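Local coordinates for DNA repair protein RAD7 (Saccharomyces cerevisiae, PDB 5ZB2) that promotes, as a whole protein of which this is the C-terminal part, global genome nucleotide excision repair of damaged, nontranscribed DNA within the GGR complex, and interacts with Elc1, at residues E26-S31 with A96-H101; A48-L53 with L72-K77; T103-Q108 with L119-K124. All coordinates share one frame; numbering follows the deposited sequence.

Contact 1 (E26-S31 with A96-H101); sequences EADESS and AIFSPH. With 9FO (3,6,9,12,15,18,21,24,27,30,33,36,39,42,45,48,51,54,57-nonadecaoxanonapentacontane-1,59-diol), chain K.
Asp28 and Phe98 meet where the N-terminal helix 8-41 lies against the end of helix 89-98. OD1 of Asp28 comes up at the edge of the ring, near its plane, 4.2 Å from CE1 of Phe98, with carboxylate and ring 36° apart. CB of Ser31, one helical turn further on, approaches the same CE1 obliquely at 4.3 Å. A water bridges the two segments, donating to OD1 of Asp28 (2.9 Å) and to the backbone O of Ile97 (2.7 Å), while OD2 is in a salt bridge with Lys73. Asp28 holds its CG anti to the backbone N (chi1 -170°), which carries the carboxylate out to both partners. Helix 8-41 projects from the N-terminal end of the leucine-rich repeat array and touches it here. CG2 of Ile97 sits 4.1 Å above the ring plane of Phe98, over its centre. The polyether 9FO, a polyethylene glycol probably from crystallisation, touches both residues, its CAX 3.8 Å from CZ of Phe98 and its CAI 3.7 Å from CD1 of Ile97. With an alanine in place of Ile97, CG2 over the ring and CD1 against the polyether are lost, which would probably open a gap beside Phe98 and remove part of the polyether's apolar wall. On the arm, OG of Ser31 donates a hydrogen bond to O of Ala27, from the opposite face to Ser31 N, and Ala27 packs on Val34 of a second Rad7 subunit.

Contact 2 (A48-L53 with L72-K77); sequences ANLNNL and LKTDLK
Leu50 and Leu76 carry the apolar side of this contact, with the methyl of Thr74 beside them; Leu50 pushes its branched end from the first turn of helix 50-59 into the loop 72-77. Its CD1 lies 3.9 Å from CD2 of Leu76, and the two side chains slide past one another in opposite directions, bringing that same CD2 to 4.0 Å from CB of Leu50. The packing is therefore alongside: one methyl of Leu76 rests against both the root and the end of Leu50. Leu76 extends with CG anti to its nitrogen (chi1 -174°), reaching across to the helix. Toward Thr74 the approach is instead tip to tip, CD1 of Leu50 facing the fork of the threonine, 3.9 Å from OG1 and equally 3.9 Å from CG2.

In the fold, the loop leads into strand 78-81, the outermost strand at the N-terminal end of the leucine-rich repeat array. Helix 50-59 also packs on Elongin-C, Leu53 meeting Leu92 of that neighbouring chain.

Polar bonds shape the loop and tie the helix to the strand. OG1 of Thr74 accepts from N of Leu76 at 3.2 Å, with an N-H...O angle of 162°: an ST turn, which sets Thr74 and Leu76 to present their side chains to the same leucine. From the helix, the amide of Asn51 hydrogen-bonds to the strand backbone, OD1 accepting from N of Thr80 and ND2 donating to O of Arg78.

Contact 3 (T103-Q108 with L119-K124); sequences TELSLQ and LYIAEK
Ile121 points its CD1 methyl from helix 115-124 straight at strand 104-108, and Leu107 answers with its own CD1, the two methyls meeting tip to tip at 3.9 Å. Both side chains take the same first torsion: CG of Leu107 and CG1 of Ile121 stand anti to their carbonyl carbons (chi1 -56° and -71°), which sends each delta methyl out across the gap between strand and helix. Leu105, two residues back on the strand and so on the same face, sets CD2 beside the same methyl at a looser 4.5 Å from CD1 of Ile121. One isoleucine methyl thus serves two leucines, and all three residues are buried. The backbones stay well apart, the closest alpha carbons, those of Leu105 and Ile121, being 9.5 Å from each other, so only side chains of the two segments meet across the gap.

Around this trio the apolar layer carries on: Leu107 also touches Tyr92 and Leu113 as well as Leu133 of the next strand, while Ile121 rests on Leu128. The alternate strand residues turn to the other face, where NE2 of Gln108 gives a bent hydrogen bond to OG of Ser106 (2.8 Å, 137° at the hydrogen), with the hydroxyl tilted out of the amide plane; NE2 also bonds to Asn132. Leucines alternating inward along a short strand, with a helix packed over them, fit the Leu-x-Leu strand and outer helix of a leucine-rich repeat.

Overall arrangement
Contact 3 is buried in the strand-helix layer near the N-terminal end of the leucine-rich repeat array, purely aliphatic. Contacts 1 and 2 are only partly buried and lie at that end, where helix 8-41 meets helix 89-98 and helix 50-59 meets the loop before strand 78-81, so their chemistry is more mixed: a water and a carboxylate at an aromatic edge in contact 1, a leucine pair beside a threonine turn in contact 2. Lys73 joins these two, its NZ 2.6 Å from OD2 of Asp28 and its N probably hydrogen-bonded to O of Phe98. Contact 2 reaches contact 3 through the backbone, O of Lys77 probably accepting from N of Thr103, while contact 1 meets it by packing, Ile97 against Lys124.

Contact 1 (E26-S31 with A96-H101)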
loop_
_atom_site.group_PDB
_atom_site.type_symbol
_atom_site.label_atom_id
_atom_site.label_comp_id
_atom_site.label_asym_id
_atom_site.label_seq_id
_atom_site.Cartn_x
_atom_site.Cartn_y
_atom_site.Cartn_z
ATOM N N GLU A 26 1.143 -18.969 8.481
ATOM C CA GLU A 26 2.159 -19.752 7.784
ATOM C C GLU A 26 2.943 -18.878 6.812
ATOM O O GLU A 26 4.180 -18.905 6.790
ATOM C CB GLU A 26 1.511 -20.925 7.045
ATOM C CG GLU A 26 2.509 -21.852 6.353
ATOM C CD GLU A 26 1.840 -22.869 5.447
ATOM O OE1 GLU A 26 2.510 -23.373 4.521
ATOM O OE2 GLU A 26 0.646 -23.163 5.662
ATOM N N ALA A 27 2.237 -18.100 5.988
ATOM C CA ALA A 27 2.917 -17.206 5.057
ATOM C C ALA A 27 3.763 -16.183 5.803
ATOM O O ALA A 27 4.851 -15.811 5.345
ATOM C CB ALA A 27 1.898 -16.508 4.157
ATOM N N ASP A 28 3.283 -15.720 6.958
ATOM C CA ASP A 28 4.062 -14.775 7.749
ATOM C C ASP A 28 5.393 -15.385 8.171
ATOM O O ASP A 28 6.423 -14.700 8.180
ATOM C CB ASP A 28 3.259 -14.331 8.971
ATOM C CG ASP A 28 3.913 -13.179 9.709
ATOM O OD1 ASP A 28 3.650 -12.011 9.350
ATOM O OD2 ASP A 28 4.691 -13.441 10.648
ATOM N N GLU A 29 5.398 -16.676 8.508
ATOM C CA GLU A 29 6.646 -17.340 8.870
ATOM C C GLU A 29 7.549 -17.500 7.655
ATOM O O GLU A 29 8.754 -17.238 7.727
ATOM C CB GLU A 29 6.361 -18.699 9.508
ATOM C CG GLU A 29 5.464 -18.635 10.735
ATOM C CD GLU A 29 5.922 -17.597 11.741
ATOM O OE1 GLU A 29 7.144 -17.361 11.839
ATOM O OE2 GLU A 29 5.058 -17.012 12.427
ATOM N N SER A 30 6.986 -17.936 6.526
ATOM C CA SER A 30 7.783 -18.007 5.307
ATOM C C SER A 30 8.394 -16.653 4.970
ATOM O O SER A 30 9.494 -16.592 4.412
ATOM C CB SER A 30 6.933 -18.504 4.141
ATOM O OG SER A 30 7.664 -18.421 2.929
ATOM N N SER A 31 7.700 -15.563 5.303
ATOM C CA SER A 31 8.276 -14.236 5.110
ATOM C C SER A 31 9.486 -14.033 6.014
ATOM O O SER A 31 10.495 -13.455 5.593
ATOM C CB SER A 31 7.221 -13.164 5.378
ATOM O OG SER A 31 6.077 -13.361 4.564
ATOM N N ALA A 96 4.995 -1.645 9.960
ATOM C CA ALA A 96 4.060 -2.000 11.022
ATOM C C ALA A 96 3.577 -3.437 10.878
ATOM O O ALA A 96 3.422 -4.150 11.876
ATOM C CB ALA A 96 2.871 -1.039 11.023
ATOM N N ILE A 97 3.328 -3.883 9.645
ATOM C CA ILE A 97 2.818 -5.234 9.437
ATOM C C ILE A 97 3.867 -6.271 9.824
ATOM O O ILE A 97 3.539 -7.318 10.396
ATOM C CB ILE A 97 2.355 -5.404 7.976
ATOM C CG1 ILE A 97 1.107 -4.554 7.705
ATOM C CG2 ILE A 97 2.087 -6.867 7.637
ATOM C CD1 ILE A 97 -0.110 -4.917 8.541
ATOM N N PHE A 98 5.141 -5.996 9.536
ATOM C CA PHE A 98 6.199 -6.992 9.654
ATOM C C PHE A 98 7.117 -6.767 10.856
ATOM O O PHE A 98 8.205 -7.351 10.908
ATOM C CB PHE A 98 7.027 -7.020 8.367
ATOM C CG PHE A 98 6.339 -7.688 7.207
ATOM C CD1 PHE A 98 5.697 -8.906 7.365
ATOM C CD2 PHE A 98 6.348 -7.104 5.950
ATOM C CE1 PHE A 98 5.075 -9.523 6.297
ATOM C CE2 PHE A 98 5.725 -7.717 4.881
ATOM C CZ PHE A 98 5.089 -8.926 5.055
ATOM N N SER A 99 6.708 -5.956 11.834
ATOM C CA SER A 99 7.513 -5.720 13.037
ATOM C C SER A 99 6.616 -5.709 14.267
ATOM O O SER A 99 6.621 -4.757 15.053
ATOM C CB SER A 99 8.292 -4.409 12.922
ATOM O OG SER A 99 9.228 -4.464 11.864
ATOM N N PRO A 100 5.851 -6.781 14.484
ATOM C CA PRO A 100 4.852 -6.760 15.565
ATOM C C PRO A 100 5.446 -6.675 16.963
ATOM O O PRO A 100 4.714 -6.343 17.904
ATOM C CB PRO A 100 4.090 -8.077 15.362
ATOM C CG PRO A 100 5.066 -8.972 14.666
ATOM C CD PRO A 100 5.886 -8.076 13.782
ATOM N N HIS A 101 6.733 -6.959 17.142
ATOM C CA HIS A 101 7.333 -6.980 18.471
ATOM C C HIS A 101 7.785 -5.603 18.945
ATOM O O HIS A 101 8.399 -5.505 20.011
ATOM C CB HIS A 101 8.519 -7.947 18.495
ATOM C CG HIS A 101 8.168 -9.340 18.073
ATOM N ND1 HIS A 101 7.677 -10.281 18.952
ATOM C CD2 HIS A 101 8.229 -9.948 16.864
ATOM C CE1 HIS A 101 7.453 -11.409 18.303
ATOM N NE2 HIS A 101 7.780 -11.234 17.035
HETATM O OAA 9FO K . -7.899 -7.384 4.796
HETATM C CAB 9FO K . -6.556 -7.772 4.725
HETATM C CAC 9FO K . -6.342 -8.650 3.492
HETATM O OAD 9FO K . -5.166 -9.395 3.630
HETATM C CAE 9FO K . -3.985 -8.679 3.425
HETATM C CAF 9FO K . -2.808 -9.477 3.985
HETATM O OAG 9FO K . -1.796 -8.599 4.385
HETATM C CAH 9FO K . -2.020 -7.992 5.626
HETATM C CAI 9FO K . -1.591 -6.535 5.535
HETATM O OAJ 9FO K . -2.652 -5.800 4.999
HETATM C CAK 9FO K . -2.271 -4.789 4.112
HETATM C CAL 9FO K . -3.495 -4.315 3.336
HETATM O OAM 9FO K . -3.172 -4.192 1.979
HETATM C CAN 9FO K . -4.200 -4.577 1.115
HETATM C CAO 9FO K . -4.227 -6.095 1.016
HETATM O OAP 9FO K . -4.019 -6.483 -0.312
HETATM C CAQ 9FO K . -3.812 -7.855 -0.469
HETATM C CAR 9FO K . -2.375 -8.186 -0.090
HETATM O OAS 9FO K . -2.031 -9.455 -0.558
HETATM C CAT 9FO K . -1.159 -10.154 0.285
HETATM C CAU 9FO K . 0.196 -9.452 0.386
HETATM O OAV 9FO K . 0.469 -9.170 1.728
HETATM C CAW 9FO K . 1.610 -8.386 1.929
HETATM C CAX 9FO K . 1.746 -8.066 3.416
HETATM O OAY 9FO K . 1.283 -6.772 3.680
HETATM C CAZ 9FO K . 2.163 -5.744 3.320
HETATM C CBA 9FO K . 1.663 -4.425 3.901
HETATM O OBB 9FO K . 1.507 -3.468 2.894
HETATM C CBC 9FO K . 0.222 -3.366 2.349
HETATM C CBD 9FO K . 0.174 -2.133 1.454
HETATM O OBE 9FO K . 0.708 -2.455 0.206
HETATM C CBF 9FO K . 1.569 -1.475 -0.289
HETATM C CBG 9FO K . 2.031 -1.868 -1.688
HETATM O OBH 9FO K . 1.819 -3.243 -1.873
HETATM C CBI 9FO K . 2.676 -3.850 -2.801
HETATM C CBJ 9FO K . 2.770 -5.347 -2.519
HETATM O OBK 9FO K . 4.105 -5.751 -2.667
HETATM C CBL 9FO K . 4.580 -6.628 -1.683
HETATM C CBM 9FO K . 6.101 -6.525 -1.616
HETATM O OBN 9FO K . 6.567 -7.201 -0.484
HETATM C CBO 9FO K . 6.729 -6.400 0.652
HETATM C CBP 9FO K . 8.048 -5.630 0.582
HETATM O OBQ 9FO K . 7.898 -4.453 1.325
HETATM C CBR 9FO K . 8.702 -3.372 0.949
HETATM C CBS 9FO K . 7.973 -2.104 1.380
HETATM O OBT 9FO K . 7.994 -1.185 0.327
HETATM C CBU 9FO K . 6.876 -0.346 0.265
HETATM C CBV 9FO K . 6.755 0.202 -1.151
HETATM O OBW 9FO K . 6.031 -0.711 -1.921
HETATM C CBX 9FO K . 5.892 -0.342 -3.263
HETATM C CBY 9FO K . 5.456 -1.551 -4.086
HETATM O OBZ 9FO K . 6.212 -2.675 -3.733
HETATM C CCA 9FO K . 6.784 -3.337 -4.828
HETATM C CCB 9FO K . 7.266 -4.718 -4.391
HETATM O OCC 9FO K . 8.579 -4.696 -3.907
HETATM C CCD 9FO K . 8.812 -3.942 -2.751
HETATM C CCE 9FO K . 9.297 -2.561 -3.188
HETATM O OCF 9FO K . 10.466 -2.202 -2.509
HETATM C CCG 9FO K . 10.761 -0.833 -2.558
HETATM C CCH 9FO K . 10.649 -0.296 -3.986
HETATM O OCI 9FO K . 11.413 0.870 -4.115
HETATM O O HOH W 1 4.593 -9.790 10.891
#

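Contact 2 (A48-L53 with L72-K77)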
loop_
_atom_site.group_PDB
_atom_site.type_symbol
_atom_site.label_atom_id
_atom_site.label_comp_id
_atom_site.label_asym_id
_atom_site.label_seq_id
_atom_site.Cartn_x
_atom_site.Cartn_y
_atom_site.Cartn_z
ATOM N N ALA A 48 21.141 -6.666 17.757
ATOM C CA ALA A 48 21.856 -5.652 18.519
ATOM C C ALA A 48 22.503 -4.604 17.624
ATOM O O ALA A 48 22.810 -3.507 18.102
ATOM C CB ALA A 48 22.921 -6.308 19.400
ATOM N N ASN A 49 22.720 -4.916 16.347
ATOM C CA ASN A 49 23.348 -3.999 15.407
ATOM C C ASN A 49 22.366 -3.383 14.419
ATOM O O ASN A 49 22.787 -2.590 13.570
ATOM C CB ASN A 49 24.458 -4.719 14.633
ATOM C CG ASN A 49 25.740 -4.838 15.429
ATOM O OD1 ASN A 49 26.099 -3.936 16.183
ATOM N ND2 ASN A 49 26.442 -5.953 15.257
ATOM N N LEU A 50 21.076 -3.718 14.501
ATOM C CA LEU A 50 20.120 -3.191 13.532
ATOM C C LEU A 50 20.016 -1.673 13.626
ATOM O O LEU A 50 19.916 -0.988 12.601
ATOM C CB LEU A 50 18.748 -3.838 13.734
ATOM C CG LEU A 50 18.580 -5.272 13.221
ATOM C CD1 LEU A 50 17.172 -5.772 13.501
ATOM C CD2 LEU A 50 18.889 -5.387 11.729
ATOM N N ASN A 51 20.045 -1.126 14.842
ATOM C CA ASN A 51 19.983 0.325 14.991
ATOM C C ASN A 51 21.244 0.987 14.456
ATOM O O ASN A 51 21.180 2.073 13.868
ATOM C CB ASN A 51 19.761 0.696 16.454
ATOM C CG ASN A 51 18.298 0.699 16.834
ATOM O OD1 ASN A 51 17.476 1.328 16.170
ATOM N ND2 ASN A 51 17.961 -0.015 17.900
ATOM N N ASN A 52 22.403 0.352 14.653
ATOM C CA ASN A 52 23.634 0.872 14.068
ATOM C C ASN A 52 23.551 0.872 12.549
ATOM O O ASN A 52 24.004 1.819 11.895
ATOM C CB ASN A 52 24.832 0.048 14.541
ATOM C CG ASN A 52 25.131 0.247 16.017
ATOM O OD1 ASN A 52 25.212 -0.714 16.784
ATOM N ND2 ASN A 52 25.298 1.500 16.421
ATOM N N LEU A 53 22.967 -0.177 11.969
ATOM C CA LEU A 53 22.783 -0.216 10.523
ATOM C C LEU A 53 21.867 0.913 10.067
ATOM O O LEU A 53 22.172 1.624 9.104
ATOM C CB LEU A 53 22.225 -1.578 10.110
ATOM C CG LEU A 53 21.857 -1.762 8.635
ATOM C CD1 LEU A 53 23.048 -1.499 7.724
ATOM C CD2 LEU A 53 21.311 -3.163 8.406
ATOM N N LEU A 72 12.935 -5.931 8.355
ATOM C CA LEU A 72 11.614 -6.538 8.444
ATOM C C LEU A 72 11.693 -7.959 8.992
ATOM O O LEU A 72 12.665 -8.685 8.768
ATOM C CB LEU A 72 10.928 -6.549 7.075
ATOM C CG LEU A 72 10.643 -5.186 6.437
ATOM C CD1 LEU A 72 9.948 -5.365 5.094
ATOM C CD2 LEU A 72 9.805 -4.302 7.348
ATOM N N LYS A 73 10.640 -8.349 9.712
ATOM C CA LYS A 73 10.518 -9.682 10.300
ATOM C C LYS A 73 11.712 -10.007 11.202
ATOM O O LYS A 73 12.402 -11.013 11.032
ATOM C CB LYS A 73 10.348 -10.741 9.206
ATOM C CG LYS A 73 9.003 -10.695 8.477
ATOM C CD LYS A 73 7.806 -10.752 9.431
ATOM C CE LYS A 73 7.860 -11.949 10.371
ATOM N NZ LYS A 73 6.734 -11.936 11.350
ATOM N N THR A 74 11.939 -9.128 12.174
ATOM C CA THR A 74 12.905 -9.353 13.240
ATOM C C THR A 74 12.176 -9.325 14.578
ATOM O O THR A 74 11.013 -8.925 14.667
ATOM C CB THR A 74 14.021 -8.298 13.227
ATOM O OG1 THR A 74 13.537 -7.072 13.789
ATOM C CG2 THR A 74 14.511 -8.041 11.804
ATOM N N ASP A 75 12.868 -9.763 15.629
ATOM C CA ASP A 75 12.337 -9.681 16.983
ATOM C C ASP A 75 12.786 -8.415 17.705
ATOM O O ASP A 75 12.756 -8.367 18.940
ATOM C CB ASP A 75 12.729 -10.926 17.787
ATOM C CG ASP A 75 14.229 -11.111 17.888
ATOM O OD1 ASP A 75 14.937 -10.750 16.929
ATOM O OD2 ASP A 75 14.698 -11.625 18.925
ATOM N N LEU A 76 13.200 -7.394 16.960
ATOM C CA LEU A 76 13.649 -6.147 17.562
ATOM C C LEU A 76 12.486 -5.444 18.256
ATOM O O LEU A 76 11.344 -5.484 17.789
ATOM C CB LEU A 76 14.260 -5.244 16.490
ATOM C CG LEU A 76 14.926 -3.943 16.939
ATOM C CD1 LEU A 76 16.102 -4.213 17.863
ATOM C CD2 LEU A 76 15.376 -3.146 15.726
ATOM N N LYS A 77 12.781 -4.799 19.383
ATOM C CA LYS A 77 11.769 -4.113 20.181
ATOM C C LYS A 77 11.870 -2.599 20.112
ATOM O O LYS A 77 10.843 -1.919 20.122
ATOM C CB LYS A 77 11.869 -4.560 21.644
ATOM C CG LYS A 77 11.504 -6.024 21.863
ATOM C CD LYS A 77 12.216 -6.616 23.068
ATOM C CE LYS A 77 11.772 -5.969 24.370
ATOM N NZ LYS A 77 10.352 -6.279 24.695
#

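Contact 3 (T103-Q108 with L119-K124)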
loop_
_atom_site.group_PDB
_atom_site.type_symbol
_atom_site.label_atom_id
_atom_site.label_comp_id
_atom_site.label_asym_id
_atom_site.label_seq_id
_atom_site.Cartn_x
_atom_site.Cartn_y
_atom_site.Cartn_z
ATOM N N THR A 103 8.036 -2.065 20.658
ATOM C CA THR A 103 7.506 -1.312 21.785
ATOM C C THR A 103 7.902 0.154 21.756
ATOM O O THR A 103 7.174 0.988 22.302
ATOM C CB THR A 103 7.987 -1.919 23.112
ATOM O OG1 THR A 103 9.415 -1.812 23.201
ATOM C CG2 THR A 103 7.587 -3.379 23.204
ATOM N N GLU A 104 9.027 0.487 21.131
ATOM C CA GLU A 104 9.505 1.857 21.029
ATOM C C GLU A 104 9.914 2.115 19.591
ATOM O O GLU A 104 10.671 1.330 19.010
ATOM C CB GLU A 104 10.687 2.106 21.970
ATOM C CG GLU A 104 10.421 1.667 23.403
ATOM C CD GLU A 104 11.519 2.084 24.359
ATOM O OE1 GLU A 104 12.541 2.640 23.896
ATOM O OE2 GLU A 104 11.353 1.856 25.575
ATOM N N LEU A 105 9.415 3.209 19.021
ATOM C CA LEU A 105 9.691 3.549 17.633
ATOM C C LEU A 105 9.948 5.042 17.526
ATOM O O LEU A 105 9.166 5.850 18.035
ATOM C CB LEU A 105 8.527 3.144 16.720
ATOM C CG LEU A 105 8.717 3.406 15.224
ATOM C CD1 LEU A 105 9.857 2.570 14.660
ATOM C CD2 LEU A 105 7.427 3.116 14.486
ATOM N N SER A 106 11.048 5.400 16.870
ATOM C CA SER A 106 11.400 6.791 16.631
ATOM C C SER A 106 11.548 6.995 15.132
ATOM O O SER A 106 12.403 6.364 14.501
ATOM C CB SER A 106 12.690 7.165 17.359
ATOM O OG SER A 106 13.060 8.500 17.060
ATOM N N LEU A 107 10.719 7.876 14.572
ATOM C CA LEU A 107 10.714 8.189 13.142
ATOM C C LEU A 107 11.076 9.663 12.991
ATOM O O LEU A 107 10.229 10.542 13.179
ATOM C CB LEU A 107 9.352 7.880 12.518
ATOM C CG LEU A 107 8.839 6.448 12.696
ATOM C CD1 LEU A 107 7.441 6.271 12.102
ATOM C CD2 LEU A 107 9.808 5.450 12.078
ATOM N N GLN A 108 12.331 9.932 12.654
ATOM C CA GLN A 108 12.837 11.294 12.535
ATOM C C GLN A 108 12.861 11.698 11.065
ATOM O O GLN A 108 13.335 10.940 10.213
ATOM C CB GLN A 108 14.235 11.407 13.147
ATOM C CG GLN A 108 14.334 10.913 14.594
ATOM C CD GLN A 108 13.557 11.781 15.573
ATOM O OE1 GLN A 108 13.786 12.986 15.676
ATOM N NE2 GLN A 108 12.632 11.166 16.298
ATOM N N LEU A 119 -2.258 5.413 11.505
ATOM C CA LEU A 119 -3.211 4.480 12.100
ATOM C C LEU A 119 -2.753 3.030 11.958
ATOM O O LEU A 119 -3.087 2.194 12.803
ATOM C CB LEU A 119 -4.593 4.673 11.477
ATOM C CG LEU A 119 -5.182 6.084 11.597
ATOM C CD1 LEU A 119 -6.614 6.112 11.088
ATOM C CD2 LEU A 119 -5.123 6.606 13.025
ATOM N N TYR A 120 -1.994 2.708 10.909
ATOM C CA TYR A 120 -1.358 1.395 10.842
ATOM C C TYR A 120 -0.439 1.180 12.040
ATOM O O TYR A 120 -0.460 0.119 12.675
ATOM C CB TYR A 120 -0.568 1.258 9.541
ATOM C CG TYR A 120 -1.279 0.533 8.423
ATOM C CD1 TYR A 120 -2.399 1.079 7.810
ATOM C CD2 TYR A 120 -0.801 -0.685 7.952
ATOM C CE1 TYR A 120 -3.038 0.421 6.772
ATOM C CE2 TYR A 120 -1.431 -1.349 6.915
ATOM C CZ TYR A 120 -2.547 -0.792 6.328
ATOM O OH TYR A 120 -3.170 -1.455 5.297
ATOM N N ILE A 121 0.382 2.184 12.360
ATOM C CA ILE A 121 1.305 2.078 13.488
ATOM C C ILE A 121 0.538 1.822 14.780
ATOM O O ILE A 121 0.889 0.937 15.568
ATOM C CB ILE A 121 2.171 3.346 13.582
ATOM C CG1 ILE A 121 3.166 3.374 12.426
ATOM C CG2 ILE A 121 2.907 3.425 14.924
ATOM C CD1 ILE A 121 3.862 4.696 12.247
ATOM N N ALA A 122 -0.521 2.596 15.018
ATOM C CA ALA A 122 -1.272 2.464 16.262
ATOM C C ALA A 122 -2.024 1.140 16.348
ATOM O O ALA A 122 -2.189 0.595 17.445
ATOM C CB ALA A 122 -2.255 3.625 16.404
ATOM N N GLU A 123 -2.489 0.607 15.216
ATOM C CA GLU A 123 -3.371 -0.553 15.239
ATOM C C GLU A 123 -2.667 -1.876 14.966
ATOM O O GLU A 123 -3.200 -2.922 15.343
ATOM C CB GLU A 123 -4.506 -0.363 14.228
ATOM C CG GLU A 123 -5.424 0.801 14.585
ATOM C CD GLU A 123 -6.623 0.926 13.666
ATOM O OE1 GLU A 123 -6.507 0.565 12.474
ATOM O OE2 GLU A 123 -7.685 1.386 14.139
ATOM N N LYS A 124 -1.490 -1.864 14.341
ATOM C CA LYS A 124 -0.792 -3.098 14.005
ATOM C C LYS A 124 0.375 -3.405 14.932
ATOM O O LYS A 124 0.910 -4.518 14.875
ATOM C CB LYS A 124 -0.282 -3.041 12.559
ATOM C CG LYS A 124 -1.373 -2.825 11.516
ATOM C CD LYS A 124 -2.406 -3.928 11.552
ATOM C CE LYS A 124 -3.526 -3.657 10.580
ATOM N NZ LYS A 124 -4.629 -4.649 10.733
#